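Local coordinates for phosphoribosylamine--glycine ligase (Thermotoga maritima, PDB 1VKZ), which catalyses the ATP-dependent joining of glycine to 5-phosphoribosylamine, giving glycinamide ribonucleotide in de novo purine biosynthesis, at residues K115-R120 and V259-Y264. Residues are numbered along the deposited sequence; the frame is centred on the assembly and turned at random.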
# COMPACT_ATOMS: atom_id res chain seq x y z
N LYS A 115 9.58 7.14 -19.12
CA LYS A 115 10.54 7.61 -20.12
C LYS A 115 9.83 8.60 -21.06
O LYS A 115 10.32 9.68 -21.29
CB LYS A 115 11.12 6.43 -20.90
CG LYS A 115 12.46 6.73 -21.61
CD LYS A 115 12.68 5.86 -22.87
CE LYS A 115 12.83 4.37 -22.54
NZ LYS A 115 12.69 3.46 -23.74
N LYS A 116 8.65 8.21 -21.54
CA LYS A 116 7.82 9.04 -22.42
C LYS A 116 7.49 10.42 -21.82
O LYS A 116 7.73 11.46 -22.42
CB LYS A 116 6.52 8.31 -22.73
CG LYS A 116 5.96 8.53 -24.12
CD LYS A 116 4.60 7.87 -24.27
CE LYS A 116 3.97 8.22 -25.58
NZ LYS A 116 2.49 8.05 -25.55
N TYR A 117 6.97 10.43 -20.60
CA TYR A 117 6.54 11.67 -20.03
C TYR A 117 7.60 12.38 -19.15
O TYR A 117 7.28 13.30 -18.40
CB TYR A 117 5.19 11.40 -19.33
CG TYR A 117 4.11 11.05 -20.32
CD1 TYR A 117 3.58 12.02 -21.17
CD2 TYR A 117 3.66 9.74 -20.48
CE1 TYR A 117 2.61 11.72 -22.12
CE2 TYR A 117 2.68 9.43 -21.44
CZ TYR A 117 2.16 10.42 -22.25
OH TYR A 117 1.20 10.16 -23.20
N GLY A 118 8.86 11.98 -19.27
CA GLY A 118 9.98 12.65 -18.58
C GLY A 118 9.92 12.58 -17.06
O GLY A 118 10.22 13.56 -16.39
N ILE A 119 9.53 11.42 -16.53
CA ILE A 119 9.38 11.20 -15.11
C ILE A 119 10.65 10.51 -14.59
O ILE A 119 11.07 9.46 -15.08
CB ILE A 119 8.13 10.35 -14.85
CG1 ILE A 119 6.84 11.11 -15.24
CG2 ILE A 119 8.04 9.93 -13.40
CD1 ILE A 119 5.75 10.22 -15.68
N ARG A 120 11.26 11.11 -13.57
CA ARG A 120 12.59 10.73 -13.17
C ARG A 120 12.55 9.35 -12.57
O ARG A 120 11.86 9.09 -11.60
CB ARG A 120 13.18 11.74 -12.19
CG ARG A 120 14.63 11.46 -11.81
CD ARG A 120 15.21 12.44 -10.77
NE ARG A 120 15.00 13.84 -11.13
CZ ARG A 120 13.95 14.59 -10.78
NH1 ARG A 120 12.97 14.09 -10.05
NH2 ARG A 120 13.88 15.86 -11.16
N VAL A 259 -1.06 10.46 -17.89
CA VAL A 259 -2.36 9.73 -17.93
C VAL A 259 -3.36 10.46 -18.83
O VAL A 259 -4.06 9.83 -19.64
CB VAL A 259 -2.99 9.55 -16.53
CG1 VAL A 259 -4.33 8.80 -16.63
CG2 VAL A 259 -2.05 8.81 -15.57
N GLU A 260 -3.46 11.78 -18.68
CA GLU A 260 -4.39 12.55 -19.49
C GLU A 260 -3.97 12.48 -20.94
O GLU A 260 -4.80 12.25 -21.80
CB GLU A 260 -4.47 14.01 -19.05
CG GLU A 260 -5.59 14.32 -18.07
CD GLU A 260 -5.88 15.83 -17.98
OE1 GLU A 260 -5.25 16.65 -18.72
OE2 GLU A 260 -6.75 16.20 -17.14
N LYS A 261 -2.69 12.67 -21.22
CA LYS A 261 -2.22 12.53 -22.58
C LYS A 261 -2.42 11.12 -23.18
O LYS A 261 -2.57 10.98 -24.40
CB LYS A 261 -0.76 13.00 -22.70
CG LYS A 261 -0.32 13.13 -24.17
CD LYS A 261 0.25 14.48 -24.45
CE LYS A 261 0.55 14.64 -25.91
NZ LYS A 261 1.56 13.67 -26.40
N GLU A 262 -2.45 10.07 -22.35
CA GLU A 262 -2.86 8.73 -22.86
C GLU A 262 -4.38 8.61 -23.11
O GLU A 262 -4.83 7.63 -23.69
CB GLU A 262 -2.38 7.59 -21.94
CG GLU A 262 -0.88 7.31 -21.99
CD GLU A 262 -0.33 7.18 -23.40
OE1 GLU A 262 -1.08 6.72 -24.29
OE2 GLU A 262 0.85 7.53 -23.63
N GLY A 263 -5.17 9.60 -22.70
CA GLY A 263 -6.58 9.68 -23.04
C GLY A 263 -7.51 9.36 -21.89
O GLY A 263 -8.73 9.31 -22.06
N TYR A 264 -6.93 9.16 -20.72
CA TYR A 264 -7.63 8.66 -19.55
C TYR A 264 -7.56 9.70 -18.46
O TYR A 264 -6.79 10.65 -18.59
CB TYR A 264 -6.96 7.36 -19.11
CG TYR A 264 -7.02 6.36 -20.24
CD1 TYR A 264 -8.20 5.71 -20.52
CD2 TYR A 264 -5.92 6.12 -21.06
CE1 TYR A 264 -8.29 4.81 -21.56
CE2 TYR A 264 -6.00 5.21 -22.11
CZ TYR A 264 -7.20 4.56 -22.35
OH TYR A 264 -7.36 3.66 -23.39
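Glu262 accepts from both Lys116 and Tyr117 through one carboxylate oxygen, OE2. Glu262 CB lies in the plane of the Tyr264 ring, at its edge. Glu262 CG, anti to the carbonyl carbon (chi1 -72°), passes the Tyr117 hydroxyl, 3.7 Å from Tyr117 OH. A bend at chi2 carries Glu262 CD to 3.4 Å from Tyr117 OH. Glu262 OE1 stays farther off, 4.0 Å from Lys116 NZ. OE2 takes both bonds. Lys116 NZ donates to the syn lone pair of Glu262 OE2 at 2.6 Å, making a salt bridge. Tyr117 OH donates to Glu262 OE2 at 2.7 Å from above the carboxylate plane, 56° out of it. OE2 itself lies at the edge of the Tyr117 ring, and ring and carboxylate planes stand 75° apart. The two donors thus hold OE2 from different directions. Lys116 reaches it with a chain extended beyond CG, coming from the opposite direction to Glu262. Lys261 adds apolar packing: its CB sits 3.7 Å from Tyr117 CE1. This is a surface contact within the ATP-grasp region, away from the predicted ATP and metal sites. It joins the C-terminal ends of helices 107-116 and 242-261, each closed by a Schellman motif, at Gly118 and Gly263. The Tyr117 ring also meets that of Phe113 in helix 107-116. After Gly118, Ile119 packs on helix 242-261 and strand 280-287.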